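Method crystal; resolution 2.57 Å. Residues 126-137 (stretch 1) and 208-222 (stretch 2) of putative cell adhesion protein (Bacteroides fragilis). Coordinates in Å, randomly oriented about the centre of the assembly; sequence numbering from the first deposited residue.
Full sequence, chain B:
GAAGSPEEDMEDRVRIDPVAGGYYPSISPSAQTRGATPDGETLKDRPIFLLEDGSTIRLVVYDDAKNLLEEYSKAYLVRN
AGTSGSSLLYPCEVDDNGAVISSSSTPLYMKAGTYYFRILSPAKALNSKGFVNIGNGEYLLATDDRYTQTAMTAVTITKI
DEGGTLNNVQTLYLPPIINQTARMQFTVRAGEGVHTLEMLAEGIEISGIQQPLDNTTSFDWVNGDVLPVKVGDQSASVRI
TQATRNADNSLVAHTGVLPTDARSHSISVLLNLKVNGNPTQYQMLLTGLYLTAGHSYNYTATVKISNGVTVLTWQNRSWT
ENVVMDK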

# COMPACT_ATOMS: atom_id res chain seq x y z
N LEU B 126 25.12 -25.71 -15.02
CA LEU B 126 26.02 -24.62 -14.68
C LEU B 126 26.46 -23.91 -15.94
O LEU B 126 26.74 -24.56 -16.95
CB LEU B 126 27.25 -25.09 -13.89
CG LEU B 126 26.98 -25.81 -12.57
CD1 LEU B 126 28.16 -26.65 -12.17
CD2 LEU B 126 26.61 -24.84 -11.48
N ASN B 127 26.52 -22.57 -15.90
CA ASN B 127 26.97 -21.77 -17.03
C ASN B 127 28.51 -21.62 -16.99
O ASN B 127 29.17 -22.23 -16.13
CB ASN B 127 26.25 -20.41 -17.06
CG ASN B 127 26.45 -19.50 -15.86
OD1 ASN B 127 27.41 -19.61 -15.10
ND2 ASN B 127 25.56 -18.54 -15.71
N SER B 128 29.09 -20.85 -17.93
CA SER B 128 30.54 -20.63 -18.06
C SER B 128 31.17 -20.02 -16.79
O SER B 128 32.31 -20.36 -16.46
CB SER B 128 30.82 -19.71 -19.25
OG SER B 128 30.07 -18.51 -19.19
N LYS B 129 30.43 -19.15 -16.08
CA LYS B 129 30.89 -18.45 -14.88
C LYS B 129 30.75 -19.30 -13.58
O LYS B 129 31.10 -18.81 -12.50
CB LYS B 129 30.12 -17.11 -14.72
CG LYS B 129 30.31 -16.12 -15.89
CD LYS B 129 31.59 -15.29 -15.76
CE LYS B 129 31.73 -14.24 -16.83
NZ LYS B 129 33.04 -13.55 -16.76
N GLY B 130 30.29 -20.54 -13.70
CA GLY B 130 30.15 -21.44 -12.56
C GLY B 130 28.85 -21.35 -11.78
O GLY B 130 28.69 -22.08 -10.79
N PHE B 131 27.92 -20.46 -12.20
CA PHE B 131 26.59 -20.36 -11.59
C PHE B 131 25.55 -20.91 -12.59
O PHE B 131 25.91 -21.66 -13.49
CB PHE B 131 26.26 -18.92 -11.11
CG PHE B 131 25.02 -18.77 -10.21
CD1 PHE B 131 24.78 -19.66 -9.16
CD2 PHE B 131 24.11 -17.73 -10.41
CE1 PHE B 131 23.66 -19.50 -8.32
CE2 PHE B 131 23.00 -17.58 -9.57
CZ PHE B 131 22.79 -18.46 -8.52
N VAL B 132 24.28 -20.56 -12.42
CA VAL B 132 23.19 -20.98 -13.28
C VAL B 132 22.54 -19.75 -13.91
O VAL B 132 22.58 -18.66 -13.34
CB VAL B 132 22.15 -21.86 -12.52
CG1 VAL B 132 22.71 -23.24 -12.21
CG2 VAL B 132 21.64 -21.18 -11.26
N ASN B 133 21.93 -19.94 -15.09
CA ASN B 133 21.15 -18.92 -15.77
C ASN B 133 19.77 -18.86 -15.09
O ASN B 133 19.07 -19.88 -15.02
CB ASN B 133 21.04 -19.24 -17.27
CG ASN B 133 22.33 -19.17 -18.06
OD1 ASN B 133 23.17 -18.30 -17.84
ND2 ASN B 133 22.49 -20.06 -19.03
N ILE B 134 19.40 -17.69 -14.53
CA ILE B 134 18.10 -17.56 -13.84
C ILE B 134 17.48 -16.21 -14.18
O ILE B 134 18.13 -15.18 -14.03
CB ILE B 134 18.19 -17.82 -12.30
CG1 ILE B 134 16.88 -17.44 -11.59
CG2 ILE B 134 19.38 -17.15 -11.64
CD1 ILE B 134 16.39 -18.42 -10.67
N GLY B 135 16.23 -16.27 -14.64
CA GLY B 135 15.42 -15.10 -14.99
C GLY B 135 14.24 -14.92 -14.05
O GLY B 135 14.26 -15.39 -12.91
N ASN B 136 13.22 -14.21 -14.52
CA ASN B 136 11.99 -13.99 -13.78
C ASN B 136 11.04 -15.10 -14.12
O ASN B 136 11.19 -15.73 -15.19
CB ASN B 136 11.40 -12.62 -14.07
CG ASN B 136 12.26 -11.49 -13.58
OD1 ASN B 136 12.54 -11.38 -12.37
ND2 ASN B 136 12.70 -10.62 -14.50
N GLY B 137 10.11 -15.39 -13.20
CA GLY B 137 9.14 -16.46 -13.41
C GLY B 137 9.69 -17.83 -13.11
O GLY B 137 9.29 -18.82 -13.74
N GLY B 208 8.20 -3.95 -15.07
CA GLY B 208 9.13 -3.03 -14.43
C GLY B 208 10.01 -3.70 -13.39
O GLY B 208 10.34 -3.10 -12.36
N ILE B 209 10.38 -4.95 -13.65
CA ILE B 209 11.21 -5.72 -12.72
C ILE B 209 12.64 -5.86 -13.30
O ILE B 209 12.92 -5.36 -14.39
CB ILE B 209 10.52 -7.06 -12.37
CG1 ILE B 209 9.82 -7.70 -13.60
CG2 ILE B 209 9.55 -6.84 -11.24
CD1 ILE B 209 9.65 -9.19 -13.57
N GLN B 210 13.57 -6.45 -12.53
CA GLN B 210 14.97 -6.63 -12.92
C GLN B 210 15.09 -7.37 -14.22
O GLN B 210 14.42 -8.39 -14.41
CB GLN B 210 15.72 -7.43 -11.84
CG GLN B 210 17.21 -7.62 -12.08
CD GLN B 210 17.99 -6.45 -11.57
OE1 GLN B 210 18.13 -6.26 -10.36
NE2 GLN B 210 18.50 -5.64 -12.48
N GLN B 211 15.94 -6.85 -15.13
CA GLN B 211 16.27 -7.55 -16.36
C GLN B 211 17.37 -8.56 -15.96
O GLN B 211 18.31 -8.15 -15.28
CB GLN B 211 16.70 -6.60 -17.48
CG GLN B 211 16.73 -7.26 -18.87
CD GLN B 211 15.36 -7.47 -19.47
OE1 GLN B 211 14.81 -8.58 -19.46
NE2 GLN B 211 14.77 -6.41 -20.01
N PRO B 212 17.22 -9.88 -16.25
CA PRO B 212 18.24 -10.87 -15.81
C PRO B 212 19.71 -10.55 -16.19
O PRO B 212 20.01 -10.11 -17.32
CB PRO B 212 17.79 -12.16 -16.47
CG PRO B 212 16.31 -11.97 -16.69
CD PRO B 212 16.11 -10.52 -16.98
N LEU B 213 20.62 -10.76 -15.20
CA LEU B 213 22.07 -10.48 -15.29
C LEU B 213 22.74 -11.10 -16.53
O LEU B 213 22.46 -12.24 -16.88
CB LEU B 213 22.79 -10.98 -14.02
N ASP B 214 23.62 -10.32 -17.18
CA ASP B 214 24.36 -10.71 -18.39
C ASP B 214 25.41 -11.81 -18.10
O ASP B 214 25.93 -11.90 -16.98
CB ASP B 214 25.04 -9.46 -18.99
CG ASP B 214 25.76 -9.64 -20.33
OD1 ASP B 214 25.49 -10.65 -21.03
OD2 ASP B 214 26.55 -8.74 -20.70
N ASN B 215 25.73 -12.64 -19.13
CA ASN B 215 26.72 -13.73 -19.05
C ASN B 215 28.16 -13.18 -19.21
O ASN B 215 29.12 -13.95 -19.06
CB ASN B 215 26.42 -14.82 -20.12
CG ASN B 215 26.88 -16.23 -19.77
OD1 ASN B 215 27.18 -16.58 -18.62
ND2 ASN B 215 26.87 -17.11 -20.76
N THR B 216 28.32 -11.85 -19.48
CA THR B 216 29.61 -11.16 -19.61
C THR B 216 30.11 -10.65 -18.24
O THR B 216 31.32 -10.44 -18.08
CB THR B 216 29.52 -10.02 -20.62
N THR B 217 29.19 -10.47 -17.27
CA THR B 217 29.49 -10.01 -15.90
C THR B 217 29.86 -11.23 -15.02
O THR B 217 29.06 -12.16 -14.89
CB THR B 217 28.31 -9.20 -15.29
OG1 THR B 217 27.18 -10.05 -15.09
CG2 THR B 217 27.92 -7.97 -16.13
N SER B 218 31.07 -11.19 -14.42
CA SER B 218 31.62 -12.24 -13.55
C SER B 218 30.86 -12.32 -12.22
O SER B 218 30.43 -11.30 -11.66
CB SER B 218 33.11 -12.05 -13.32
OG SER B 218 33.40 -11.13 -12.27
N PHE B 219 30.74 -13.56 -11.72
CA PHE B 219 30.02 -13.95 -10.52
C PHE B 219 30.74 -15.15 -9.90
O PHE B 219 30.77 -16.23 -10.50
CB PHE B 219 28.58 -14.31 -10.94
CG PHE B 219 27.57 -14.51 -9.84
CD1 PHE B 219 27.32 -15.78 -9.33
CD2 PHE B 219 26.85 -13.44 -9.34
CE1 PHE B 219 26.37 -15.96 -8.32
CE2 PHE B 219 25.90 -13.63 -8.33
CZ PHE B 219 25.67 -14.89 -7.84
N ASP B 220 31.36 -14.95 -8.73
CA ASP B 220 32.12 -16.02 -8.08
C ASP B 220 31.27 -16.63 -6.97
O ASP B 220 31.46 -16.34 -5.79
CB ASP B 220 33.48 -15.47 -7.58
CG ASP B 220 34.50 -16.49 -7.11
OD1 ASP B 220 34.37 -17.69 -7.49
OD2 ASP B 220 35.47 -16.09 -6.43
N TRP B 221 30.29 -17.45 -7.37
CA TRP B 221 29.32 -18.07 -6.48
C TRP B 221 29.96 -18.91 -5.35
O TRP B 221 29.53 -18.79 -4.21
CB TRP B 221 28.34 -18.95 -7.28
CG TRP B 221 27.19 -19.45 -6.46
CD1 TRP B 221 26.42 -18.74 -5.60
CD2 TRP B 221 26.70 -20.80 -6.43
NE1 TRP B 221 25.47 -19.55 -5.03
CE2 TRP B 221 25.61 -20.82 -5.53
CE3 TRP B 221 27.04 -21.98 -7.11
CZ2 TRP B 221 24.90 -21.99 -5.25
CZ3 TRP B 221 26.31 -23.13 -6.85
CH2 TRP B 221 25.26 -23.13 -5.92
N VAL B 222 30.99 -19.71 -5.66
CA VAL B 222 31.67 -20.58 -4.69
C VAL B 222 32.36 -19.77 -3.54
O VAL B 222 32.57 -20.32 -2.45
CB VAL B 222 32.64 -21.54 -5.42
CG1 VAL B 222 33.84 -20.80 -6.00
CG2 VAL B 222 33.08 -22.68 -4.51
O HOH W 1 12.85 -8.54 -10.59

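What brings F131 against two aromatic residues of the other stretch? Its CA-to-CB bond points toward that stretch, and with chi1 near t (-168°) the ring reaches F219 and W221 together. F219 starts sideways, but its own t rotamer (-169°) brings the ring nearer, and the two phenyl rings form an offset stack, centroids 4.8 Å apart and planes at 27°, with F131 CD2 3.6 Å from F219 CE1. W221, also t, turns one face to F131, whose CD1 lies 3.5 Å from W221 CD2; these planes meet obliquely, at 48°.

How is the chain held in shape just before F131? N127 to G130 make a type I turn, closed by G130 N to N127 O at 3.2 Å. The p rotamer of N127 (61°) sets its OD1 within weak hydrogen-bonding reach of two backbone amides, K129 N at 3.2 Å and F131 N at 3.1 Å, while N127 ND2 donates to N133 OD1 at 3.2 Å, nearly straight at 176°. The positive phi of G130 would jam a CB against the preceding carbonyl, so glycine suits this position.

What does the long side chain of K129 do? With chi1 and chi2 both m and the last two torsions t, it lies along the other stretch: K129 CE is 3.4 Å from N215 O, and K129 NZ is 3.8 Å from T216 O. These are contacts of packing rather than hydrogen bonds, yet K129 has more area covered here than any other residue.

Where is the polar link between the stretches? N136, m at chi1, points toward the other stretch and donates from ND2 to Q210 O at 2.8 Å and 158°, the only direct hydrogen bond across the contact. A water accepts from Q210 N at 2.9 Å and donates weakly to N136 OD1 at 3.4 Å. Beside this amide, I209 CD1 packs 3.5 Å from N136 CG.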